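Local coordinates for dermonecrotic toxin (Pasteurella multocida, PDB 2EBF), which acts as a mitogenic, dermonecrotic toxin that induces bone resorption, its C-terminal region combining a membrane-localization domain with a thiol protease-like catalytic triad, at residues H96-L101 with R119-Q124; H83-L88 with Q92-E97; E169-L174 with Q559-P564; G566-L571 with P735-P740. All blocks are in the same frame, centred on the assembly; numbering follows the deposited sequence.

Interaction 1 of 4, residues H96-L101 with R119-Q124; sequences HELMEL and RELRTQ
Leu98 and Leu121 touch through one methyl each, with CD1 of Leu98 4.1 Å from CD2 of Leu121. The two side chains cross at about a right angle. Leu121 points its CG anti to the backbone N (chi1 177°), which, with chi2 56°, turns CD2 toward Leu98. Beside this pair, Met99 and Arg122 touch near their CG methylenes and then diverge. Their CG atoms are 4.4 Å apart. CD of Arg122 also comes to 4.4 Å from the backbone O of Met99. This is the level at which the backbones come nearest, with 5.7 Å between CA of Met99 and CA of Arg122.

The next shell packs around these groups. Leu98 also packs on Ile75 and Ile82 of helix 70-84 and on Leu125 of helix 115-129. Met99 continues along helix 115-129 to Leu125 and Leu129. The guanidinium end of Arg122 is held elsewhere: its NH1 forms salt bridges with Asp103 and Glu106, further along helix 88-108. Glu106 also pairs with NE of Arg119, which ties the same two helices together. Asp103 lines a glycan pocket, and the side chain of Arg122 lies about 5 Å from a bound glucose unit.

The contact thus joins two antiparallel helices of the membrane-localization domain. Its direct chemistry is dispersive: methyl on methyl at the leucines, methylene on methylene beside them. Arg122 serves both parts, since its CG and CD lie against Met99 while its charge is probably largely balanced by the acids of the facing helix.

Interaction 2 of 4, residues H83-L88 with Q92-E97; sequences HNSNIL and QGLMHE
Leu88 and Gln92 are joined by the one backbone hydrogen bond of this contact, from Gln92 N to Leu88 O. It spans 2.9 Å and is fairly straight, with 166° at the hydrogen. It belongs to the first turn of helix 88-108, for which Ile87 holds the N-cap position. One turn on, His96 ND1 makes a weak bond to Gln92 O, bent to 125°.

The remaining contacts are made by carbon atoms. Gln92 places its CG between the backbone N and the carbonyl carbon (chi1 66°). This brings CG within 3.6 Å of Leu88 O, close beside the carbonyl that its own N-H uses. Across the turn, CB of Ser85 rests 4.1 Å from CD1 of Leu94. That small touch joins the connecting loop to the second turn of the helix.

The two segments form the tight corner between helices 70-84 and 88-108 in the membrane-localization domain. Arg91 closes the corner further with a hydrogen bond from NH2 to Ser85 O. Around it, Leu94 packs back on Ile82 of helix 70-84, Gln92 touches Leu129 of helix 115-129, and His96 reaches Tyr130 and helix 151-164.

Interaction 3 of 4, residues E169-L174 with Q559-P564; sequences ESTADL and QVLTPP
A helix N-terminus meets a connecting loop here, where Thr171 packs against Leu561 and Glu169 against Thr562. Helix 171-180 starts just after Ser170, which sits at the N-cap position although its side chain makes no capping bond. The loop 559-564 has no regular structure. It lies between strand 537-539, at the border of the mixed sheet, and strand 567-568, at the border of the antiparallel sheet. The contact therefore rests the linker between the two sheets against the start of helix 171-180.

Glu162 of helix 151-164 organises the helix start. Its OE1 accepts hydrogen bonds from Ser170 N and from Thr171 OG1. A carboxylate at this end of a helix would probably be stabilised in its charged form. Glu162 also touches Leu561, so it borders the contact as well as positioning Thr171. Ser170 and Leu174 also pack on Met330 of helix 312-333.

The outer pair is slight. CG2 of Thr562 lies 4.1 Å from CB of Glu169, on the more exposed side, at Glu169. The Glu169 chain is extended beyond CG, and its carboxylate takes no part in the touch.

The inner pair is closer. Thr171 and Leu561 cross at about a right angle. Thr171 keeps OG1 beside its backbone N (chi1 -57°), and CG2 then branches off beside the carbonyl carbon. A single methyl of Leu561 meets this branch point: CD1 is 3.7 Å from CB of Thr171, 3.8 Å from its OG1 and 4.0 Å from its CG2.

Interaction 4 of 4, residues G566-L571 with P735-P740; sequences GKILGL and PLFTKP
Thr738, which packs on Leu571 and Ile568, is anchored through Pro735 O. That carbonyl oxygen accepts two bonds from the same residue: Thr738 OG1 at 2.6 Å and Thr738 N at 3.0 Å. The hydroxyl lies in the carbonyl plane, with an angle of 156° at the oxygen. OG1 is placed between the backbone N and the carbonyl carbon of Thr738 (chi1 70°), which turns it back over the 3-10 turn. OG1 also bonds to NE1 of Trp653, on strand 643-656. The threonine is therefore fixed in rotation, and its methyl is presented to the other segment.

CD2 of Leu571 meets this methyl closely, 3.6 Å from CG2 of Thr738, and the two side chains cross at about a right angle. The same CG2 sits over the centre of the Phe737 ring, 3.5 Å above its plane. Ile568 adds the third part. Its CD1 lies 3.9 Å from CZ of Phe737, approaching the ring obliquely, and 4.3 Å from CG2 of Thr738. The threonine methyl thus has a leucine, an isoleucine and an aromatic ring as neighbours.

Outside the contact, Ile568 and Pro735 both pack on Phe718 of strand 717-720, while Leu571 reaches Ser42 and Phe44 near the start of the chain. Strand 567-568 pairs with strand 717-720 through the backbone of Lys567 and Val719. It is an outer strand of the six-stranded antiparallel sheet. The contact brings the C-terminal tail against this edge strand, and so joins the beginning and end of the C3 family region.

Interactions 1 and 2 are buried and share helix 88-108, along with His96 and Glu97. Interaction 2 closes the corner into that helix, and interaction 1 packs its middle on a partner further along the chain. Their centres lie 12 Å apart. Interactions 3 and 4 are only partly buried and follow each other along the linker into strand 567-568. They touch where Pro564 meets Pro735 and Pro563 meets Ile568. Interaction 2 alone has a hydrogen bond between its segments, as suits a sequence-local turn. The other three rest on aliphatic contacts, with polar groups set beside them: salt bridges in 1, Glu162 in 3, a carbonyl oxygen that accepts two hydrogen bonds in 4.

Interaction 1 of 4, residues H96-L101 with R119-Q124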
loop_
_atom_site.group_PDB
_atom_site.type_symbol
_atom_site.label_atom_id
_atom_site.label_comp_id
_atom_site.label_asym_id
_atom_site.label_seq_id
_atom_site.Cartn_x
_atom_site.Cartn_y
_atom_site.Cartn_z
ATOM N N HIS A 96 -16.243 -2.018 12.373
ATOM C CA HIS A 96 -16.084 -0.620 11.948
ATOM C C HIS A 96 -17.312 -0.118 11.166
ATOM O O HIS A 96 -17.747 1.010 11.364
ATOM C CB HIS A 96 -14.810 -0.428 11.117
ATOM C CG HIS A 96 -13.539 -0.404 11.921
ATOM N ND1 HIS A 96 -12.608 -1.417 11.866
ATOM C CD2 HIS A 96 -13.023 0.531 12.760
ATOM C CE1 HIS A 96 -11.577 -1.115 12.642
ATOM N NE2 HIS A 96 -11.809 0.058 13.202
ATOM N N GLU A 97 -17.869 -0.963 10.293
ATOM C CA GLU A 97 -19.095 -0.644 9.561
ATOM C C GLU A 97 -20.262 -0.356 10.510
ATOM O O GLU A 97 -21.006 0.621 10.304
ATOM C CB GLU A 97 -19.456 -1.770 8.578
ATOM C CG GLU A 97 -18.480 -1.904 7.392
ATOM C CD GLU A 97 -18.751 -3.128 6.513
ATOM O OE1 GLU A 97 -19.701 -3.871 6.788
ATOM O OE2 GLU A 97 -18.005 -3.351 5.539
ATOM N N LEU A 98 -20.407 -1.174 11.552
ATOM C CA LEU A 98 -21.460 -0.962 12.553
ATOM C C LEU A 98 -21.274 0.360 13.279
ATOM O O LEU A 98 -22.249 1.071 13.549
ATOM C CB LEU A 98 -21.477 -2.085 13.592
ATOM C CG LEU A 98 -22.845 -2.563 14.126
ATOM C CD1 LEU A 98 -22.741 -3.294 15.457
ATOM C CD2 LEU A 98 -23.981 -1.519 14.132
ATOM N N MET A 99 -20.027 0.675 13.614
ATOM C CA MET A 99 -19.726 1.965 14.228
ATOM C C MET A 99 -20.256 3.097 13.341
ATOM O O MET A 99 -20.931 3.993 13.835
ATOM C CB MET A 99 -18.225 2.137 14.457
ATOM C CG MET A 99 -17.607 1.261 15.549
ATOM S SD MET A 99 -15.847 1.668 15.616
ATOM C CE MET A 99 -15.249 0.352 16.650
ATOM N N GLU A 100 -19.969 3.042 12.033
ATOM C CA GLU A 100 -20.482 4.071 11.116
ATOM C C GLU A 100 -22.018 4.144 11.110
ATOM O O GLU A 100 -22.581 5.241 11.181
ATOM C CB GLU A 100 -19.928 3.958 9.686
ATOM C CG GLU A 100 -20.513 5.064 8.762
ATOM C CD GLU A 100 -19.968 5.075 7.339
ATOM O OE1 GLU A 100 -18.892 4.499 7.068
ATOM O OE2 GLU A 100 -20.634 5.688 6.475
ATOM N N LEU A 101 -22.689 2.989 11.045
ATOM C CA LEU A 101 -24.156 2.965 11.100
ATOM C C LEU A 101 -24.700 3.700 12.323
ATOM O O LEU A 101 -25.678 4.440 12.221
ATOM C CB LEU A 101 -24.694 1.525 11.081
ATOM C CG LEU A 101 -24.385 0.668 9.850
ATOM C CD1 LEU A 101 -25.170 -0.625 9.909
ATOM C CD2 LEU A 101 -24.704 1.430 8.576
ATOM N N ARG A 119 -25.129 3.935 21.720
ATOM C CA ARG A 119 -23.862 4.498 22.195
ATOM C C ARG A 119 -23.070 3.493 23.023
ATOM O O ARG A 119 -21.839 3.414 22.910
ATOM C CB ARG A 119 -24.106 5.773 23.010
ATOM C CG ARG A 119 -24.592 6.956 22.164
ATOM C CD ARG A 119 -24.824 8.187 23.040
ATOM N NE ARG A 119 -25.004 9.393 22.229
ATOM C CZ ARG A 119 -26.059 10.205 22.279
ATOM N NH1 ARG A 119 -27.065 9.965 23.113
ATOM N NH2 ARG A 119 -26.099 11.272 21.489
ATOM N N GLU A 120 -23.772 2.733 23.860
ATOM C CA GLU A 120 -23.114 1.705 24.656
ATOM C C GLU A 120 -22.516 0.641 23.743
ATOM O O GLU A 120 -21.372 0.229 23.924
ATOM C CB GLU A 120 -24.074 1.081 25.670
ATOM C CG GLU A 120 -23.584 -0.268 26.250
ATOM C CD GLU A 120 -22.305 -0.159 27.084
ATOM O OE1 GLU A 120 -21.693 -1.220 27.419
ATOM O OE2 GLU A 120 -21.918 0.983 27.421
ATOM N N LEU A 121 -23.295 0.214 22.756
ATOM C CA LEU A 121 -22.823 -0.756 21.773
ATOM C C LEU A 121 -21.603 -0.237 21.006
ATOM O O LEU A 121 -20.647 -0.977 20.783
ATOM C CB LEU A 121 -23.946 -1.114 20.795
ATOM C CG LEU A 121 -23.619 -2.073 19.648
ATOM C CD1 LEU A 121 -23.040 -3.408 20.137
ATOM C CD2 LEU A 121 -24.854 -2.307 18.795
ATOM N N ARG A 122 -21.648 1.025 20.594
ATOM C CA ARG A 122 -20.514 1.631 19.885
ATOM C C ARG A 122 -19.249 1.615 20.742
ATOM O O ARG A 122 -18.167 1.298 20.253
ATOM C CB ARG A 122 -20.848 3.056 19.433
ATOM C CG ARG A 122 -19.763 3.681 18.559
ATOM C CD ARG A 122 -20.185 5.039 17.997
ATOM N NE ARG A 122 -20.623 5.956 19.047
ATOM C CZ ARG A 122 -21.309 7.078 18.828
ATOM N NH1 ARG A 122 -21.634 7.435 17.597
ATOM N NH2 ARG A 122 -21.671 7.847 19.848
ATOM N N THR A 123 -19.386 1.947 22.022
ATOM C CA THR A 123 -18.243 1.916 22.943
ATOM C C THR A 123 -17.704 0.479 23.084
ATOM O O THR A 123 -16.492 0.267 23.127
ATOM C CB THR A 123 -18.618 2.519 24.308
ATOM O OG1 THR A 123 -19.054 3.868 24.111
ATOM C CG2 THR A 123 -17.424 2.534 25.251
ATOM N N GLN A 124 -18.606 -0.505 23.124
ATOM C CA GLN A 124 -18.197 -1.923 23.177
ATOM C C GLN A 124 -17.336 -2.317 21.992
ATOM O O GLN A 124 -16.356 -3.062 22.142
ATOM C CB GLN A 124 -19.405 -2.864 23.242
ATOM C CG GLN A 124 -20.192 -2.783 24.542
ATOM C CD GLN A 124 -21.505 -3.540 24.498
ATOM O OE1 GLN A 124 -22.226 -3.591 25.505
ATOM N NE2 GLN A 124 -21.831 -4.134 23.351
#

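Interaction 2 of 4, residues H83-L88 with Q92-E97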
loop_
_atom_site.group_PDB
_atom_site.type_symbol
_atom_site.label_atom_id
_atom_site.label_comp_id
_atom_site.label_asym_id
_atom_site.label_seq_id
_atom_site.Cartn_x
_atom_site.Cartn_y
_atom_site.Cartn_z
ATOM N N HIS A 83 -21.230 -11.302 14.984
ATOM C CA HIS A 83 -21.222 -12.472 15.863
ATOM C C HIS A 83 -21.091 -13.801 15.112
ATOM O O HIS A 83 -20.607 -14.784 15.677
ATOM C CB HIS A 83 -22.446 -12.463 16.790
ATOM C CG HIS A 83 -22.327 -11.484 17.921
ATOM N ND1 HIS A 83 -21.628 -11.764 19.079
ATOM C CD2 HIS A 83 -22.803 -10.221 18.068
ATOM C CE1 HIS A 83 -21.681 -10.720 19.888
ATOM N NE2 HIS A 83 -22.396 -9.774 19.303
ATOM N N ASN A 84 -21.516 -13.820 13.848
ATOM C CA ASN A 84 -21.381 -15.003 12.995
ATOM C C ASN A 84 -20.052 -15.086 12.248
ATOM O O ASN A 84 -19.757 -16.104 11.631
ATOM C CB ASN A 84 -22.532 -15.083 11.986
ATOM C CG ASN A 84 -23.877 -15.338 12.641
ATOM O OD1 ASN A 84 -23.962 -15.715 13.817
ATOM N ND2 ASN A 84 -24.944 -15.134 11.875
ATOM N N SER A 85 -19.257 -14.021 12.309
ATOM C CA SER A 85 -18.024 -13.917 11.523
ATOM C C SER A 85 -16.852 -14.702 12.122
ATOM O O SER A 85 -16.408 -14.425 13.242
ATOM C CB SER A 85 -17.637 -12.446 11.339
ATOM O OG SER A 85 -16.467 -12.323 10.558
ATOM N N ASN A 86 -16.341 -15.660 11.357
ATOM C CA ASN A 86 -15.219 -16.489 11.795
ATOM C C ASN A 86 -13.872 -15.932 11.337
ATOM O O ASN A 86 -12.833 -16.220 11.943
ATOM C CB ASN A 86 -15.382 -17.931 11.289
ATOM C CG ASN A 86 -16.681 -18.588 11.751
ATOM O OD1 ASN A 86 -17.058 -18.512 12.924
ATOM N ND2 ASN A 86 -17.359 -19.268 10.827
ATOM N N ILE A 87 -13.887 -15.131 10.275
ATOM C CA ILE A 87 -12.662 -14.559 9.731
ATOM C C ILE A 87 -12.427 -13.204 10.395
ATOM O O ILE A 87 -13.201 -12.257 10.220
ATOM C CB ILE A 87 -12.707 -14.449 8.186
ATOM C CG1 ILE A 87 -12.992 -15.821 7.565
ATOM C CG2 ILE A 87 -11.378 -13.936 7.632
ATOM C CD1 ILE A 87 -13.404 -15.741 6.106
ATOM N N LEU A 88 -11.349 -13.132 11.163
ATOM C CA LEU A 88 -11.122 -12.019 12.076
ATOM C C LEU A 88 -10.972 -10.671 11.377
ATOM O O LEU A 88 -11.430 -9.652 11.900
ATOM C CB LEU A 88 -9.902 -12.300 12.958
ATOM C CG LEU A 88 -10.130 -13.013 14.308
ATOM C CD1 LEU A 88 -11.379 -13.904 14.375
ATOM C CD2 LEU A 88 -8.884 -13.772 14.728
ATOM N N GLN A 92 -13.486 -7.557 12.177
ATOM C CA GLN A 92 -13.158 -6.170 12.561
ATOM C C GLN A 92 -13.673 -5.180 11.514
ATOM O O GLN A 92 -14.083 -4.077 11.861
ATOM C CB GLN A 92 -11.676 -5.966 12.909
ATOM C CG GLN A 92 -10.640 -6.139 11.781
ATOM C CD GLN A 92 -10.156 -4.825 11.157
ATOM O OE1 GLN A 92 -9.060 -4.764 10.581
ATOM N NE2 GLN A 92 -10.974 -3.793 11.228
ATOM N N GLY A 93 -13.676 -5.587 10.245
ATOM C CA GLY A 93 -14.248 -4.757 9.166
ATOM C C GLY A 93 -15.715 -4.459 9.395
ATOM O O GLY A 93 -16.140 -3.316 9.286
ATOM N N LEU A 94 -16.489 -5.502 9.691
ATOM C CA LEU A 94 -17.908 -5.368 10.026
ATOM C C LEU A 94 -18.161 -4.511 11.267
ATOM O O LEU A 94 -19.129 -3.739 11.316
ATOM C CB LEU A 94 -18.526 -6.752 10.224
ATOM C CG LEU A 94 -18.660 -7.591 8.951
ATOM C CD1 LEU A 94 -18.869 -9.063 9.307
ATOM C CD2 LEU A 94 -19.786 -7.077 8.042
ATOM N N MET A 95 -17.309 -4.674 12.272
ATOM C CA MET A 95 -17.388 -3.847 13.486
ATOM C C MET A 95 -17.230 -2.367 13.192
ATOM O O MET A 95 -18.017 -1.554 13.674
ATOM C CB MET A 95 -16.371 -4.319 14.514
ATOM C CG MET A 95 -16.796 -5.631 15.134
ATOM S SD MET A 95 -15.477 -6.528 15.940
ATOM C CE MET A 95 -15.343 -5.625 17.490
ATOM N N HIS A 96 -16.243 -2.018 12.373
ATOM C CA HIS A 96 -16.084 -0.620 11.948
ATOM C C HIS A 96 -17.312 -0.118 11.166
ATOM O O HIS A 96 -17.747 1.010 11.364
ATOM C CB HIS A 96 -14.810 -0.428 11.117
ATOM C CG HIS A 96 -13.539 -0.404 11.921
ATOM N ND1 HIS A 96 -12.608 -1.417 11.866
ATOM C CD2 HIS A 96 -13.023 0.531 12.760
ATOM C CE1 HIS A 96 -11.577 -1.115 12.642
ATOM N NE2 HIS A 96 -11.809 0.058 13.202
ATOM N N GLU A 97 -17.869 -0.963 10.293
ATOM C CA GLU A 97 -19.095 -0.644 9.561
ATOM C C GLU A 97 -20.262 -0.356 10.510
ATOM O O GLU A 97 -21.006 0.621 10.304
ATOM C CB GLU A 97 -19.456 -1.770 8.578
ATOM C CG GLU A 97 -18.480 -1.904 7.392
ATOM C CD GLU A 97 -18.751 -3.128 6.513
ATOM O OE1 GLU A 97 -19.701 -3.871 6.788
ATOM O OE2 GLU A 97 -18.005 -3.351 5.539
#

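Interaction 3 of 4, residues E169-L174 with Q559-P564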
loop_
_atom_site.group_PDB
_atom_site.type_symbol
_atom_site.label_atom_id
_atom_site.label_comp_id
_atom_site.label_asym_id
_atom_site.label_seq_id
_atom_site.Cartn_x
_atom_site.Cartn_y
_atom_site.Cartn_z
ATOM N N GLU A 169 7.337 -0.746 9.362
ATOM C CA GLU A 169 6.765 0.496 9.866
ATOM C C GLU A 169 6.101 1.263 8.723
ATOM O O GLU A 169 6.771 1.693 7.782
ATOM C CB GLU A 169 7.859 1.339 10.571
ATOM C CG GLU A 169 7.573 2.829 10.707
ATOM C CD GLU A 169 8.709 3.603 11.391
ATOM O OE1 GLU A 169 9.663 2.963 11.888
ATOM O OE2 GLU A 169 8.662 4.856 11.424
ATOM N N SER A 170 4.776 1.392 8.788
ATOM C CA SER A 170 4.019 2.002 7.695
ATOM C C SER A 170 2.731 2.670 8.158
ATOM O O SER A 170 2.194 3.501 7.458
ATOM C CB SER A 170 3.705 0.965 6.612
ATOM O OG SER A 170 3.016 -0.145 7.159
ATOM N N THR A 171 2.234 2.297 9.336
ATOM C CA THR A 171 0.906 2.754 9.775
ATOM C C THR A 171 0.796 4.271 9.893
ATOM O O THR A 171 -0.160 4.873 9.396
ATOM C CB THR A 171 0.474 2.061 11.098
ATOM O OG1 THR A 171 0.494 0.640 10.918
ATOM C CG2 THR A 171 -0.934 2.475 11.516
ATOM N N ALA A 172 1.761 4.900 10.559
ATOM C CA ALA A 172 1.685 6.339 10.762
ATOM C C ALA A 172 1.585 7.079 9.421
ATOM O O ALA A 172 0.742 7.965 9.234
ATOM C CB ALA A 172 2.906 6.839 11.568
ATOM N N ASP A 173 2.456 6.713 8.488
ATOM C CA ASP A 173 2.484 7.376 7.190
ATOM C C ASP A 173 1.241 7.048 6.349
ATOM O O ASP A 173 0.782 7.888 5.587
ATOM C CB ASP A 173 3.767 7.033 6.438
ATOM C CG ASP A 173 4.979 7.754 6.990
ATOM O OD1 ASP A 173 4.850 8.910 7.463
ATOM O OD2 ASP A 173 6.068 7.158 6.951
ATOM N N LEU A 174 0.702 5.838 6.484
ATOM C CA LEU A 174 -0.548 5.500 5.775
ATOM C C LEU A 174 -1.728 6.303 6.355
ATOM O O LEU A 174 -2.637 6.708 5.622
ATOM C CB LEU A 174 -0.814 3.990 5.752
ATOM C CG LEU A 174 -0.014 3.191 4.706
ATOM C CD1 LEU A 174 0.166 1.727 5.108
ATOM C CD2 LEU A 174 -0.641 3.286 3.308
ATOM N N GLN A 559 2.645 6.426 19.582
ATOM C CA GLN A 559 3.512 5.426 20.188
ATOM C C GLN A 559 4.053 4.560 19.076
ATOM O O GLN A 559 3.294 4.133 18.196
ATOM C CB GLN A 559 2.739 4.527 21.167
ATOM C CG GLN A 559 2.132 5.246 22.370
ATOM C CD GLN A 559 3.156 6.090 23.123
ATOM O OE1 GLN A 559 4.196 5.590 23.534
ATOM N NE2 GLN A 559 2.851 7.348 23.322
ATOM N N VAL A 560 5.349 4.266 19.137
ATOM C CA VAL A 560 5.960 3.343 18.189
ATOM C C VAL A 560 5.228 2.005 18.262
ATOM O O VAL A 560 4.953 1.504 19.355
ATOM C CB VAL A 560 7.469 3.151 18.455
ATOM C CG1 VAL A 560 8.029 2.104 17.522
ATOM C CG2 VAL A 560 8.215 4.460 18.244
ATOM N N LEU A 561 4.903 1.444 17.098
ATOM C CA LEU A 561 4.174 0.188 17.016
ATOM C C LEU A 561 5.078 -1.049 16.878
ATOM O O LEU A 561 4.798 -2.086 17.466
ATOM C CB LEU A 561 3.184 0.215 15.848
ATOM C CG LEU A 561 2.094 1.291 15.812
ATOM C CD1 LEU A 561 1.265 1.077 14.562
ATOM C CD2 LEU A 561 1.227 1.247 17.078
ATOM N N THR A 562 6.143 -0.940 16.083
ATOM C CA THR A 562 7.086 -2.052 15.888
ATOM C C THR A 562 7.647 -2.578 17.224
ATOM O O THR A 562 7.984 -1.782 18.111
ATOM C CB THR A 562 8.261 -1.660 14.957
ATOM O OG1 THR A 562 8.886 -0.464 15.437
ATOM C CG2 THR A 562 7.774 -1.434 13.541
ATOM N N PRO A 563 7.748 -3.918 17.367
ATOM C CA PRO A 563 8.275 -4.550 18.580
ATOM C C PRO A 563 9.743 -4.191 18.826
ATOM O O PRO A 563 10.413 -3.709 17.911
ATOM C CB PRO A 563 8.131 -6.054 18.297
ATOM C CG PRO A 563 7.187 -6.161 17.180
ATOM C CD PRO A 563 7.347 -4.922 16.364
ATOM N N PRO A 564 10.246 -4.438 20.050
ATOM C CA PRO A 564 11.558 -3.926 20.450
ATOM C C PRO A 564 12.802 -4.635 19.862
ATOM O O PRO A 564 13.711 -3.966 19.376
ATOM C CB PRO A 564 11.534 -4.098 21.973
ATOM C CG PRO A 564 10.690 -5.309 22.187
ATOM C CD PRO A 564 9.616 -5.231 21.130
#

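Interaction 4 of 4, residues G566-L571 with P735-P740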
loop_
_atom_site.group_PDB
_atom_site.type_symbol
_atom_site.label_atom_id
_atom_site.label_comp_id
_atom_site.label_asym_id
_atom_site.label_seq_id
_atom_site.Cartn_x
_atom_site.Cartn_y
_atom_site.Cartn_z
ATOM N N GLY A 566 14.750 -8.048 17.967
ATOM C CA GLY A 566 14.740 -9.344 17.331
ATOM C C GLY A 566 13.326 -9.647 16.893
ATOM O O GLY A 566 12.842 -9.039 15.944
ATOM N N LYS A 567 12.631 -10.557 17.575
ATOM C CA LYS A 567 11.469 -11.133 16.907
ATOM C C LYS A 567 10.431 -11.853 17.765
ATOM O O LYS A 567 10.770 -12.723 18.554
ATOM C CB LYS A 567 11.966 -12.078 15.806
ATOM C CG LYS A 567 10.869 -12.605 14.894
ATOM C CD LYS A 567 11.395 -13.631 13.914
ATOM C CE LYS A 567 10.264 -14.161 13.027
ATOM N NZ LYS A 567 9.489 -13.035 12.387
ATOM N N ILE A 568 9.164 -11.491 17.563
ATOM C CA ILE A 568 8.036 -12.311 18.009
ATOM C C ILE A 568 7.871 -13.446 17.017
ATOM O O ILE A 568 7.611 -13.208 15.841
ATOM C CB ILE A 568 6.719 -11.485 18.078
ATOM C CG1 ILE A 568 6.856 -10.349 19.103
ATOM C CG2 ILE A 568 5.520 -12.390 18.412
ATOM C CD1 ILE A 568 5.798 -9.257 18.964
ATOM N N LEU A 569 8.026 -14.680 17.489
ATOM C CA LEU A 569 7.977 -15.838 16.620
ATOM C C LEU A 569 6.579 -16.023 16.073
ATOM O O LEU A 569 6.411 -16.355 14.910
ATOM C CB LEU A 569 8.409 -17.102 17.366
ATOM C CG LEU A 569 9.893 -17.397 17.500
ATOM C CD1 LEU A 569 10.046 -18.867 17.865
ATOM C CD2 LEU A 569 10.640 -17.097 16.191
ATOM N N GLY A 570 5.588 -15.799 16.931
ATOM C CA GLY A 570 4.174 -15.837 16.543
ATOM C C GLY A 570 3.315 -15.538 17.760
ATOM O O GLY A 570 3.708 -15.823 18.893
ATOM N N LEU A 571 2.129 -14.985 17.521
ATOM C CA LEU A 571 1.164 -14.725 18.589
ATOM C C LEU A 571 0.237 -15.919 18.687
ATOM O O LEU A 571 -0.944 -15.848 18.345
ATOM C CB LEU A 571 0.393 -13.420 18.339
ATOM C CG LEU A 571 1.226 -12.133 18.413
ATOM C CD1 LEU A 571 0.396 -10.871 18.092
ATOM C CD2 LEU A 571 1.859 -12.028 19.764
ATOM N N PRO A 735 7.564 -9.004 24.958
ATOM C CA PRO A 735 6.884 -7.721 25.040
ATOM C C PRO A 735 5.580 -7.866 25.826
ATOM O O PRO A 735 4.842 -8.844 25.650
ATOM C CB PRO A 735 6.615 -7.374 23.576
ATOM C CG PRO A 735 7.797 -7.972 22.868
ATOM C CD PRO A 735 7.976 -9.305 23.572
ATOM N N LEU A 736 5.333 -6.913 26.713
ATOM C CA LEU A 736 4.240 -7.048 27.683
ATOM C C LEU A 736 2.833 -7.061 27.077
ATOM O O LEU A 736 1.928 -7.675 27.647
ATOM C CB LEU A 736 4.369 -5.998 28.788
ATOM C CG LEU A 736 5.602 -6.132 29.691
ATOM C CD1 LEU A 736 5.597 -5.053 30.752
ATOM C CD2 LEU A 736 5.738 -7.557 30.315
ATOM N N PHE A 737 2.655 -6.425 25.918
ATOM C CA PHE A 737 1.359 -6.478 25.225
ATOM C C PHE A 737 0.986 -7.902 24.795
ATOM O O PHE A 737 -0.186 -8.174 24.503
ATOM C CB PHE A 737 1.301 -5.497 24.034
ATOM C CG PHE A 737 1.855 -6.059 22.742
ATOM C CD1 PHE A 737 1.015 -6.667 21.803
ATOM C CD2 PHE A 737 3.216 -5.972 22.468
ATOM C CE1 PHE A 737 1.537 -7.181 20.608
ATOM C CE2 PHE A 737 3.751 -6.468 21.288
ATOM C CZ PHE A 737 2.915 -7.074 20.349
ATOM N N THR A 738 1.969 -8.811 24.793
ATOM C CA THR A 738 1.725 -10.216 24.437
ATOM C C THR A 738 1.406 -11.128 25.626
ATOM O O THR A 738 1.048 -12.290 25.424
ATOM C CB THR A 738 2.893 -10.854 23.635
ATOM O OG1 THR A 738 4.031 -11.022 24.489
ATOM C CG2 THR A 738 3.276 -9.991 22.409
ATOM N N LYS A 739 1.551 -10.639 26.859
ATOM C CA LYS A 739 1.099 -11.439 28.002
ATOM C C LYS A 739 -0.408 -11.708 27.833
ATOM O O LYS A 739 -1.188 -10.773 27.658
ATOM C CB LYS A 739 1.431 -10.777 29.352
ATOM C CG LYS A 739 1.011 -11.631 30.552
ATOM C CD LYS A 739 1.766 -11.282 31.819
ATOM C CE LYS A 739 1.191 -12.043 33.007
ATOM N NZ LYS A 739 1.836 -11.656 34.298
ATOM N N PRO A 740 -0.804 -12.991 27.803
ATOM C CA PRO A 740 -2.190 -13.330 27.467
ATOM C C PRO A 740 -3.232 -12.640 28.334
ATOM O O PRO A 740 -3.104 -12.606 29.555
ATOM C CB PRO A 740 -2.225 -14.853 27.644
ATOM C CG PRO A 740 -0.823 -15.275 27.308
ATOM C CD PRO A 740 0.011 -14.211 27.989
#